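Local coordinates for NYN domain-containing protein (Vibrio parahaemolyticus, PDB 2QIP) that probably acts as a nuclease on RNA, as a NYN domain of the PIN clan, though its biological role is not established, at residues I14-V18 / Q19-Y23; V41-E45 / K46-S50; I56-D60 / P61-Q65; H67-L70 / R71-F75. One frame throughout, in Å; residues are numbered along the deposited sequence.

Contact 1 of 4, residues I14-V18 / Q19-Y23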
loop_
_atom_site.group_PDB
_atom_site.type_symbol
_atom_site.label_atom_id
_atom_site.label_comp_id
_atom_site.label_asym_id
_atom_site.label_seq_id
_atom_site.Cartn_x
_atom_site.Cartn_y
_atom_site.Cartn_z
ATOM N N ILE A 14 16.983 -1.850 1.647
ATOM C CA ILE A 14 16.352 -3.145 1.907
ATOM C C ILE A 14 15.060 -2.889 2.681
ATOM O O ILE A 14 15.062 -2.111 3.634
ATOM C CB ILE A 14 17.278 -4.068 2.738
ATOM C CG1 ILE A 14 18.604 -4.324 2.016
ATOM C CG2 ILE A 14 16.551 -5.401 3.027
ATOM C CD1 ILE A 14 19.651 -4.986 2.875
ATOM N N LEU A 15 13.974 -3.543 2.256
ATOM C CA LEU A 15 12.699 -3.505 2.985
ATOM C C LEU A 15 12.239 -4.943 3.166
ATOM O O LEU A 15 12.030 -5.651 2.172
ATOM C CB LEU A 15 11.622 -2.731 2.226
ATOM C CG LEU A 15 11.863 -1.223 2.056
ATOM C CD1 LEU A 15 12.703 -0.914 0.802
ATOM C CD2 LEU A 15 10.516 -0.509 1.998
ATOM N N VAL A 16 12.117 -5.368 4.425
ATOM C CA VAL A 16 11.657 -6.728 4.736
ATOM C C VAL A 16 10.238 -6.748 5.282
ATOM O O VAL A 16 9.943 -6.105 6.281
ATOM C CB VAL A 16 12.589 -7.434 5.749
ATOM C CG1 VAL A 16 12.148 -8.886 5.919
ATOM C CG2 VAL A 16 14.044 -7.379 5.280
ATOM N N ASP A 17 9.383 -7.513 4.611
ATOM C CA ASP A 17 8.011 -7.729 5.058
ATOM C C ASP A 17 8.113 -8.921 6.033
ATOM O O ASP A 17 7.976 -10.090 5.619
ATOM C CB ASP A 17 7.200 -8.058 3.801
ATOM C CG ASP A 17 5.712 -8.217 4.029
ATOM O OD1 ASP A 17 5.211 -8.168 5.166
ATOM O OD2 ASP A 17 5.028 -8.409 2.994
ATOM N N VAL A 18 8.403 -8.635 7.313
ATOM C CA VAL A 18 8.720 -9.691 8.280
ATOM C C VAL A 18 7.578 -10.692 8.414
ATOM O O VAL A 18 7.834 -11.889 8.487
ATOM C CB VAL A 18 9.091 -9.076 9.666
ATOM C CG1 VAL A 18 9.176 -10.143 10.762
ATOM C CG2 VAL A 18 10.408 -8.278 9.569
ATOM N N GLN A 19 6.336 -10.215 8.402
ATOM C CA GLN A 19 5.191 -11.145 8.536
ATOM C C GLN A 19 5.113 -12.107 7.339
ATOM O O GLN A 19 4.880 -13.308 7.510
ATOM C CB GLN A 19 3.870 -10.376 8.679
ATOM C CG GLN A 19 3.718 -9.640 10.007
ATOM C CD GLN A 19 3.576 -10.584 11.209
ATOM O OE1 GLN A 19 4.559 -10.893 11.888
ATOM N NE2 GLN A 19 2.345 -11.041 11.471
ATOM N N ASN A 20 5.305 -11.582 6.132
ATOM C CA ASN A 20 5.274 -12.436 4.941
ATOM C C ASN A 20 6.387 -13.490 4.962
ATOM O O ASN A 20 6.135 -14.676 4.702
ATOM C CB ASN A 20 5.321 -11.610 3.656
ATOM C CG ASN A 20 5.352 -12.473 2.411
ATOM O OD1 ASN A 20 6.417 -12.888 1.956
ATOM N ND2 ASN A 20 4.184 -12.731 1.834
ATOM N N VAL A 21 7.601 -13.066 5.318
ATOM C CA VAL A 21 8.727 -13.985 5.440
ATOM C C VAL A 21 8.422 -15.068 6.469
ATOM O O VAL A 21 8.638 -16.243 6.202
ATOM C CB VAL A 21 10.010 -13.215 5.802
ATOM C CG1 VAL A 21 11.144 -14.169 6.117
ATOM C CG2 VAL A 21 10.395 -12.313 4.639
ATOM N N TYR A 22 7.883 -14.660 7.612
ATOM C CA TYR A 22 7.612 -15.604 8.682
ATOM C C TYR A 22 6.614 -16.659 8.216
ATOM O O TYR A 22 6.887 -17.858 8.287
ATOM C CB TYR A 22 7.094 -14.892 9.946
ATOM C CG TYR A 22 6.709 -15.901 11.006
ATOM C CD1 TYR A 22 7.688 -16.550 11.765
ATOM C CD2 TYR A 22 5.371 -16.238 11.207
ATOM C CE1 TYR A 22 7.327 -17.516 12.734
ATOM C CE2 TYR A 22 5.001 -17.202 12.159
ATOM C CZ TYR A 22 5.987 -17.824 12.909
ATOM O OH TYR A 22 5.648 -18.773 13.865
ATOM N N TYR A 23 5.463 -16.208 7.740
ATOM C CA TYR A 23 4.401 -17.148 7.391
ATOM C C TYR A 23 4.743 -18.010 6.188
ATOM O O TYR A 23 4.435 -19.209 6.172
ATOM C CB TYR A 23 3.064 -16.426 7.224
ATOM C CG TYR A 23 2.536 -15.925 8.552
ATOM C CD1 TYR A 23 2.189 -16.822 9.572
ATOM C CD2 TYR A 23 2.420 -14.562 8.804
ATOM C CE1 TYR A 23 1.721 -16.365 10.811
ATOM C CE2 TYR A 23 1.952 -14.090 10.035
ATOM C CZ TYR A 23 1.606 -15.002 11.030
ATOM O OH TYR A 23 1.143 -14.539 12.240
HETATM O O HOH W 1 5.382 -7.479 7.877
#
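Asp17 and Val21 meet across a strand-to-helix turn, where strand 10-17, an inner strand of the parallel sheet in this PIN-like NYN fold, runs directly into helix 18-29. The junction illustrates how the first turn of a helix finds partners for its polar groups. Asp17 holds the N-cap position and is also the centre of an inverse gamma turn. Its carbonyl O takes the amide of Val21 at 3.0 Å with an N-H...O angle of 172°, and the next rung follows from Tyr22 N to Val18 O (2.9 Å). The carboxylate serves the helix end indirectly. Water 1 donates to Asp17 OD1 at 2.8 Å and accepts from Gln19 N at 2.9 Å, so the first turn is capped through solvent. The other oxygen, OD2, is bonded to Ser116 OG in the loop after strand 111-115. With CG anti to the backbone N (chi1 -176°), the carboxylate swings toward the helix and lies across Asn20, OD2 coming 3.3 Å from Asn20 CB. The two side chains run roughly at right angles, and their carboxylate and amide planes differ by 31°. Asn20 sends OD1 to the backbone N of Gly117, so adjacent loop residues hold both polar groups and join this helix start to the end of the neighbouring strand 111-115. PIN-clan nucleases commonly carry an acidic residue at the end of this strand, and Asp17 probably corresponds to it. On the apolar side, Val21 CG2 packs 4.1 Å from Val16 CG1, and the same methyl also lies against Asp17 O at 3.4 Å.

Contact 2 of 4, residues V41-E45 / K46-S50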
loop_
_atom_site.group_PDB
_atom_site.type_symbol
_atom_site.label_atom_id
_atom_site.label_comp_id
_atom_site.label_asym_id
_atom_site.label_seq_id
_atom_site.Cartn_x
_atom_site.Cartn_y
_atom_site.Cartn_z
ATOM N N VAL A 41 24.734 -11.911 2.582
ATOM C CA VAL A 41 24.738 -12.066 1.143
ATOM C C VAL A 41 24.268 -10.794 0.435
ATOM O O VAL A 41 24.936 -10.312 -0.508
ATOM C CB VAL A 41 23.899 -13.277 0.723
ATOM C CG1 VAL A 41 23.837 -13.363 -0.781
ATOM C CG2 VAL A 41 24.517 -14.537 1.293
ATOM N N ALA A 42 23.139 -10.236 0.880
ATOM C CA ALA A 42 22.524 -9.134 0.148
ATOM C C ALA A 42 23.382 -7.877 0.148
ATOM O O ALA A 42 23.316 -7.074 -0.784
ATOM C CB ALA A 42 21.162 -8.832 0.693
ATOM N N THR A 43 24.184 -7.703 1.198
ATOM C CA THR A 43 24.981 -6.476 1.345
ATOM C C THR A 43 26.417 -6.574 0.831
ATOM O O THR A 43 27.147 -5.584 0.922
ATOM C CB THR A 43 24.992 -5.946 2.799
ATOM O OG1 THR A 43 25.730 -6.835 3.648
ATOM C CG2 THR A 43 23.578 -5.754 3.324
ATOM N N GLN A 44 26.824 -7.735 0.302
ATOM C CA GLN A 44 28.213 -7.913 -0.167
ATOM C C GLN A 44 28.530 -6.872 -1.219
ATOM O O GLN A 44 27.870 -6.840 -2.248
ATOM C CB GLN A 44 28.397 -9.280 -0.829
ATOM C CG GLN A 44 28.329 -10.478 0.109
ATOM C CD GLN A 44 28.489 -11.817 -0.601
ATOM O OE1 GLN A 44 28.547 -11.890 -1.831
ATOM N NE2 GLN A 44 28.518 -12.902 0.176
ATOM N N GLU A 45 29.560 -6.052 -0.962
ATOM C CA GLU A 45 30.023 -5.032 -1.919
ATOM C C GLU A 45 28.992 -3.935 -2.177
ATOM O O GLU A 45 29.041 -3.264 -3.216
ATOM C CB GLU A 45 30.458 -5.666 -3.251
ATOM C CG GLU A 45 31.529 -6.743 -3.104
ATOM C CD GLU A 45 31.921 -7.422 -4.414
ATOM O OE1 GLU A 45 31.134 -7.427 -5.386
ATOM O OE2 GLU A 45 33.034 -7.979 -4.456
ATOM N N LYS A 46 28.057 -3.751 -1.251
ATOM C CA LYS A 46 26.998 -2.753 -1.430
ATOM C C LYS A 46 27.117 -1.670 -0.387
ATOM O O LYS A 46 27.615 -1.912 0.716
ATOM C CB LYS A 46 25.614 -3.409 -1.338
ATOM C CG LYS A 46 25.422 -4.604 -2.241
ATOM C CD LYS A 46 25.553 -4.210 -3.726
ATOM C CE LYS A 46 25.666 -5.457 -4.593
ATOM N NZ LYS A 46 25.922 -5.078 -6.013
ATOM N N GLU A 47 26.666 -0.464 -0.759
ATOM C CA GLU A 47 26.481 0.605 0.210
ATOM C C GLU A 47 25.033 0.567 0.685
ATOM O O GLU A 47 24.094 0.789 -0.093
ATOM C CB GLU A 47 26.812 1.974 -0.392
ATOM C CG GLU A 47 26.554 3.105 0.613
ATOM C CD GLU A 47 26.811 4.492 0.061
ATOM O OE1 GLU A 47 27.392 4.608 -1.032
ATOM O OE2 GLU A 47 26.407 5.466 0.741
ATOM N N VAL A 48 24.847 0.266 1.961
ATOM C CA VAL A 48 23.503 0.122 2.495
ATOM C C VAL A 48 23.030 1.508 2.922
ATOM O O VAL A 48 23.458 2.045 3.950
ATOM C CB VAL A 48 23.442 -0.866 3.674
ATOM C CG1 VAL A 48 22.020 -0.979 4.174
ATOM C CG2 VAL A 48 24.001 -2.205 3.250
ATOM N N VAL A 49 22.176 2.101 2.097
ATOM C CA VAL A 49 21.650 3.431 2.400
ATOM C C VAL A 49 20.557 3.353 3.454
ATOM O O VAL A 49 20.413 4.239 4.285
ATOM C CB VAL A 49 21.157 4.109 1.109
ATOM C CG1 VAL A 49 20.431 5.425 1.406
ATOM C CG2 VAL A 49 22.331 4.322 0.138
ATOM N N SER A 50 19.771 2.285 3.398
ATOM C CA SER A 50 18.642 2.110 4.295
ATOM C C SER A 50 18.341 0.634 4.395
ATOM O O SER A 50 18.445 -0.089 3.394
ATOM C CB SER A 50 17.414 2.850 3.733
ATOM O OG SER A 50 16.272 2.686 4.556
HETATM O O HOH W 2 28.226 -3.494 2.883
HETATM O O HOH W 3 28.469 -3.008 -5.757
#
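Thr43 and Val48 touch through their methyl groups, CG2 of one lying 3.6 Å from CG2 of the other across the turn that leads from helix 35-42 into strand 46-55. One step out, a type II beta turn from Thr43 to Lys46 brings the two flanks together, with Val48 pointing toward the helix side. It is closed by Lys46 N donating to Thr43 O at 3.0 Å, the donor lying above the carbonyl plane. Glu45 takes the left-handed backbone conformation that the third place of such a turn requires. Water 2 gives hydrogens to both Thr43 O and Lys46 O and so ties the flanks a second time. In Lys46, CG anti to the carbonyl carbon (chi1 -52°) comes 3.3 Å from Gln44 O and 3.6 Å from Ala42 O; a bend at chi2 then turns the chain back, CE 3.5 Å from Gln44 O. Its NZ has a salt bridge with Glu10 of strand 10-17 and donates weakly to water 3, which in turn donates to Glu45 O at 2.6 Å. Farther out, Thr43 OG1 is held by Trp39 O, one turn back in the helix. Backbone carbonyls and two waters therefore do most of the joining, as suits a surface turn, and the lysine charge is probably balanced by the neighbouring strand.

Contact 3 of 4, residues I56-D60 / P61-Q65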
loop_
_atom_site.group_PDB
_atom_site.type_symbol
_atom_site.label_atom_id
_atom_site.label_comp_id
_atom_site.label_asym_id
_atom_site.label_seq_id
_atom_site.Cartn_x
_atom_site.Cartn_y
_atom_site.Cartn_z
ATOM N N ILE A 56 5.570 -6.521 13.635
ATOM C CA ILE A 56 4.430 -6.237 14.503
ATOM C C ILE A 56 4.925 -6.091 15.940
ATOM O O ILE A 56 5.673 -6.933 16.437
ATOM C CB ILE A 56 3.366 -7.361 14.396
ATOM C CG1 ILE A 56 2.944 -7.547 12.924
ATOM C CG2 ILE A 56 2.152 -7.080 15.298
ATOM C CD1 ILE A 56 2.332 -6.286 12.251
ATOM N N ALA A 57 4.514 -5.010 16.599
ATOM C CA ALA A 57 4.878 -4.797 17.999
ATOM C C ALA A 57 4.343 -5.888 18.902
ATOM O O ALA A 57 3.269 -6.433 18.663
ATOM C CB ALA A 57 4.375 -3.460 18.459
ATOM N N SER A 58 5.087 -6.165 19.968
ATOM C CA SER A 58 4.737 -7.290 20.845
ATOM C C SER A 58 5.186 -7.031 22.255
ATOM O O SER A 58 6.247 -6.452 22.465
ATOM C CB SER A 58 5.414 -8.568 20.346
ATOM O OG SER A 58 5.126 -9.673 21.197
ATOM N N ASN A 59 4.398 -7.494 23.223
ATOM C CA ASN A 59 4.838 -7.459 24.624
ATOM C C ASN A 59 5.491 -8.787 25.032
ATOM O O ASN A 59 5.947 -8.936 26.169
ATOM C CB ASN A 59 3.694 -7.098 25.579
ATOM C CG ASN A 59 2.548 -8.088 25.525
ATOM O OD1 ASN A 59 2.649 -9.144 24.913
ATOM N ND2 ASN A 59 1.441 -7.729 26.125
ATOM N N ASP A 60 5.562 -9.729 24.089
ATOM C CA ASP A 60 6.102 -11.066 24.370
ATOM C C ASP A 60 7.627 -10.996 24.383
ATOM O O ASP A 60 8.229 -10.489 23.436
ATOM C CB ASP A 60 5.596 -12.066 23.326
ATOM C CG ASP A 60 6.133 -13.477 23.548
ATOM O OD1 ASP A 60 5.552 -14.210 24.372
ATOM O OD2 ASP A 60 7.115 -13.848 22.883
ATOM N N PRO A 61 8.271 -11.497 25.454
ATOM C CA PRO A 61 9.733 -11.369 25.528
ATOM C C PRO A 61 10.495 -12.031 24.360
ATOM O O PRO A 61 11.530 -11.501 23.938
ATOM C CB PRO A 61 10.085 -12.049 26.862
ATOM C CG PRO A 61 8.903 -12.907 27.178
ATOM C CD PRO A 61 7.720 -12.174 26.648
ATOM N N LYS A 62 9.968 -13.133 23.825
ATOM C CA LYS A 62 10.628 -13.843 22.714
ATOM C C LYS A 62 10.564 -13.022 21.435
ATOM O O LYS A 62 11.512 -12.993 20.661
ATOM C CB LYS A 62 10.021 -15.225 22.457
ATOM C CG LYS A 62 10.104 -16.192 23.634
ATOM C CD LYS A 62 10.071 -17.634 23.141
ATOM C CE LYS A 62 9.139 -18.497 23.989
ATOM N NZ LYS A 62 7.712 -18.378 23.533
ATOM N N GLN A 63 9.433 -12.363 21.208
ATOM C CA GLN A 63 9.293 -11.460 20.058
ATOM C C GLN A 63 10.179 -10.226 20.216
ATOM O O GLN A 63 10.828 -9.789 19.273
ATOM C CB GLN A 63 7.835 -11.029 19.881
ATOM C CG GLN A 63 6.966 -12.105 19.298
ATOM C CD GLN A 63 7.440 -12.503 17.920
ATOM O OE1 GLN A 63 7.409 -11.698 16.986
ATOM N NE2 GLN A 63 7.905 -13.733 17.791
ATOM N N ARG A 64 10.199 -9.638 21.407
ATOM C CA ARG A 64 11.075 -8.510 21.654
ATOM C C ARG A 64 12.546 -8.880 21.438
ATOM O O ARG A 64 13.308 -8.080 20.907
ATOM C CB ARG A 64 10.845 -7.949 23.061
ATOM C CG ARG A 64 9.425 -7.449 23.230
ATOM C CD ARG A 64 9.243 -6.677 24.529
ATOM N NE ARG A 64 9.398 -5.276 24.156
ATOM C CZ ARG A 64 10.458 -4.520 24.406
ATOM N NH1 ARG A 64 10.466 -3.273 23.960
ATOM N NH2 ARG A 64 11.482 -4.983 25.115
ATOM N N GLN A 65 12.938 -10.080 21.861
ATOM C CA GLN A 65 14.305 -10.551 21.623
ATOM C C GLN A 65 14.620 -10.702 20.123
ATOM O O GLN A 65 15.703 -10.312 19.670
ATOM C CB GLN A 65 14.580 -11.853 22.388
ATOM C CG GLN A 65 15.967 -12.470 22.129
ATOM C CD GLN A 65 17.132 -11.565 22.530
ATOM O OE1 GLN A 65 16.954 -10.532 23.184
ATOM N NE2 GLN A 65 18.342 -11.964 22.142
HETATM O O HOH W 4 5.233 -9.606 16.755
HETATM O O HOH W 5 7.433 -3.842 23.502
#
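Ser58 and Gln63 press together where a loop becomes a helix, a compact example of an N-capped helix start preceded by an ST turn. The loop follows strand 46-55, and helix 61-73 is the helix of the crossover from that strand to strand 76-79. The close-packed part centres on Asp60, the N-cap residue. Its CG, anti to the backbone N (chi1 179°), carries the carboxylate over the helix start, and the twist at chi2 (83°) turns OD2 to the amides of the first turn. OD2 accepts from Gln63 N at 3.2 Å through its anti lone pair, and more weakly from Lys62 N. The carbonyl O of the same residue takes Arg64 N nearly straight (3.0 Å, 171°), so this one residue starts both the capping and the main-chain bonding of the helix. Ser58 holds the backbone of Asp60: its OG accepts Asp60 N at 2.9 Å, closing the ST turn, and the same OG sits 3.3 Å from Gln63 CB. The methylenes of Arg64 lie along the loop, CG 3.4 Å from Ser58 O. Elsewhere the contact loosens into solvent. The end of Gln63 reaches the loop by way of water 4, which donates to Ile56 O and Gln63 OE1. The ammonium of Lys62 stays 4.6 Å from Asp60 OD2, a charge attraction at most. The arginine bends at chi3 and presents an edge of its guanidinium toward Ser58 O; water 5 bridges the two, accepting from Arg64 NE at a short distance and donating to Ser58 O at 3.0 Å.

Contact 4 of 4, residues H67-L70 / R71-F75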
loop_
_atom_site.group_PDB
_atom_site.type_symbol
_atom_site.label_atom_id
_atom_site.label_comp_id
_atom_site.label_asym_id
_atom_site.label_seq_id
_atom_site.Cartn_x
_atom_site.Cartn_y
_atom_site.Cartn_z
ATOM N N HIS A 67 13.204 -8.960 17.748
ATOM C CA HIS A 67 13.431 -7.612 17.233
ATOM C C HIS A 67 14.803 -7.080 17.595
ATOM O O HIS A 67 15.459 -6.421 16.794
ATOM C CB HIS A 67 12.351 -6.641 17.700
ATOM C CG HIS A 67 10.972 -7.049 17.292
ATOM N ND1 HIS A 67 9.842 -6.634 17.964
ATOM C CD2 HIS A 67 10.543 -7.868 16.304
ATOM C CE1 HIS A 67 8.774 -7.170 17.399
ATOM N NE2 HIS A 67 9.170 -7.913 16.383
ATOM N N HIS A 68 15.251 -7.381 18.808
ATOM C CA HIS A 68 16.573 -6.969 19.225
ATOM C C HIS A 68 17.641 -7.599 18.321
ATOM O O HIS A 68 18.591 -6.923 17.925
ATOM C CB HIS A 68 16.780 -7.392 20.685
ATOM C CG HIS A 68 18.124 -7.041 21.241
ATOM N ND1 HIS A 68 18.524 -5.743 21.467
ATOM C CD2 HIS A 68 19.164 -7.825 21.612
ATOM C CE1 HIS A 68 19.751 -5.741 21.964
ATOM N NE2 HIS A 68 20.164 -6.992 22.056
ATOM N N ILE A 69 17.473 -8.876 17.988
ATOM C CA ILE A 69 18.398 -9.545 17.058
ATOM C C ILE A 69 18.413 -8.814 15.709
ATOM O O ILE A 69 19.490 -8.515 15.166
ATOM C CB ILE A 69 18.041 -11.024 16.894
ATOM C CG1 ILE A 69 18.385 -11.782 18.189
ATOM C CG2 ILE A 69 18.749 -11.627 15.659
ATOM C CD1 ILE A 69 17.821 -13.181 18.249
ATOM N N LEU A 70 17.229 -8.486 15.190
ATOM C CA LEU A 70 17.183 -7.786 13.901
ATOM C C LEU A 70 17.928 -6.465 13.922
ATOM O O LEU A 70 18.600 -6.126 12.957
ATOM C CB LEU A 70 15.752 -7.538 13.473
ATOM C CG LEU A 70 14.899 -8.761 13.160
ATOM C CD1 LEU A 70 13.500 -8.332 12.746
ATOM C CD2 LEU A 70 15.544 -9.658 12.096
ATOM N N ARG A 71 17.781 -5.697 15.001
ATOM C CA ARG A 71 18.498 -4.433 15.095
ATOM C C ARG A 71 20.004 -4.676 15.081
ATOM O O ARG A 71 20.747 -3.942 14.430
ATOM C CB ARG A 71 18.076 -3.646 16.341
ATOM C CG ARG A 71 16.611 -3.231 16.358
ATOM C CD ARG A 71 16.249 -2.356 17.571
ATOM N NE ARG A 71 14.802 -2.238 17.608
ATOM C CZ ARG A 71 14.018 -2.980 18.379
ATOM N NH1 ARG A 71 14.545 -3.836 19.258
ATOM N NH2 ARG A 71 12.706 -2.856 18.291
ATOM N N GLY A 72 20.427 -5.737 15.768
ATOM C CA GLY A 72 21.834 -6.152 15.795
ATOM C C GLY A 72 22.404 -6.529 14.440
ATOM O O GLY A 72 23.575 -6.279 14.153
ATOM N N VAL A 73 21.577 -7.157 13.613
ATOM C CA VAL A 73 21.970 -7.515 12.247
ATOM C C VAL A 73 22.236 -6.256 11.429
ATOM O O VAL A 73 23.115 -6.238 10.551
ATOM C CB VAL A 73 20.874 -8.371 11.577
ATOM C CG1 VAL A 73 21.187 -8.583 10.089
ATOM C CG2 VAL A 73 20.767 -9.729 12.287
ATOM N N GLY A 74 21.467 -5.206 11.711
ATOM C CA GLY A 74 21.638 -3.932 11.026
ATOM C C GLY A 74 20.351 -3.247 10.604
ATOM O O GLY A 74 20.395 -2.150 10.057
ATOM N N PHE A 75 19.204 -3.889 10.847
ATOM C CA PHE A 75 17.928 -3.285 10.448
ATOM C C PHE A 75 17.442 -2.204 11.411
ATOM O O PHE A 75 17.587 -2.347 12.634
ATOM C CB PHE A 75 16.835 -4.347 10.365
ATOM C CG PHE A 75 17.069 -5.361 9.301
ATOM C CD1 PHE A 75 16.739 -5.079 7.975
ATOM C CD2 PHE A 75 17.608 -6.609 9.610
ATOM C CE1 PHE A 75 16.948 -6.016 6.978
ATOM C CE2 PHE A 75 17.817 -7.565 8.602
ATOM C CZ PHE A 75 17.491 -7.250 7.283
HETATM O O HOH W 6 10.381 -4.582 20.027
#
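The carbonyl of Leu70 receives both Phe75 N and Gly74 N at the C-terminal end of helix 61-73, where the chain leaves the helix through a Schellman motif. The Phe75 bond (3.1 Å) spans five residues and the Gly74 bond (3.3 Å) four, the two donors coming in from opposite faces of the carbonyl plane. Gly74 makes the turn possible with its positive phi of 137°, and its N also bonds weakly to Arg71 O. Upstream, the helix keeps its ordinary rungs, Arg71 N to His67 O and Gly72 N to His68 O. The helix is the middle of a beta-alpha-beta crossover between strands 46-55 and 76-79, and its inner face sits against the sheet. Leu70 and Phe75, the pair that flanks a Schellman turn, show this: Leu70 CB lies 4.4 Å from Phe75 CD2, while Leu70 O meets the ring at its edge, in plane, 3.5 Å from CD2. Trp39 of helix 35-42 takes that ring edge-to-face, and Leu70 rests on Ala53 and Val77 of the two flanking strands. Arg71 runs extended from CG to NE, back along the helix, its side chain also touching Val77. Its guanidinium settles over His67, with His67 O beneath one face and His67 CB 3.8 Å from NH2. Arg71 NH2 and His67 ND1 stay 4.8 Å apart and do not meet directly. Water 6 lies between them, in the plane of both flat groups, 3.0 Å from His67 ND1 and, in a weak bond, 3.4 Å from Arg71 NH2.

All four contacts are sequence-local turns or helix ends around one parallel sheet, yet their chemistry follows their depth. Contact 1 is the most central, and contact 4 is also partly buried; they meet directly as Val16 and Ile14 pack on the ring of Phe75. Contacts 2 and 3 lie at the surface, with centres about 27 Å apart, and rely more on water. Contacts 3 and 4 treat opposite ends of helix 61-73: a side-chain cap starts it, a Schellman motif with a glycine finishes it. Contacts 1 and 3 both begin helices with an aspartate, but one caps through water and the other directly. Contact 2 joins contact 1 through neighbouring strands.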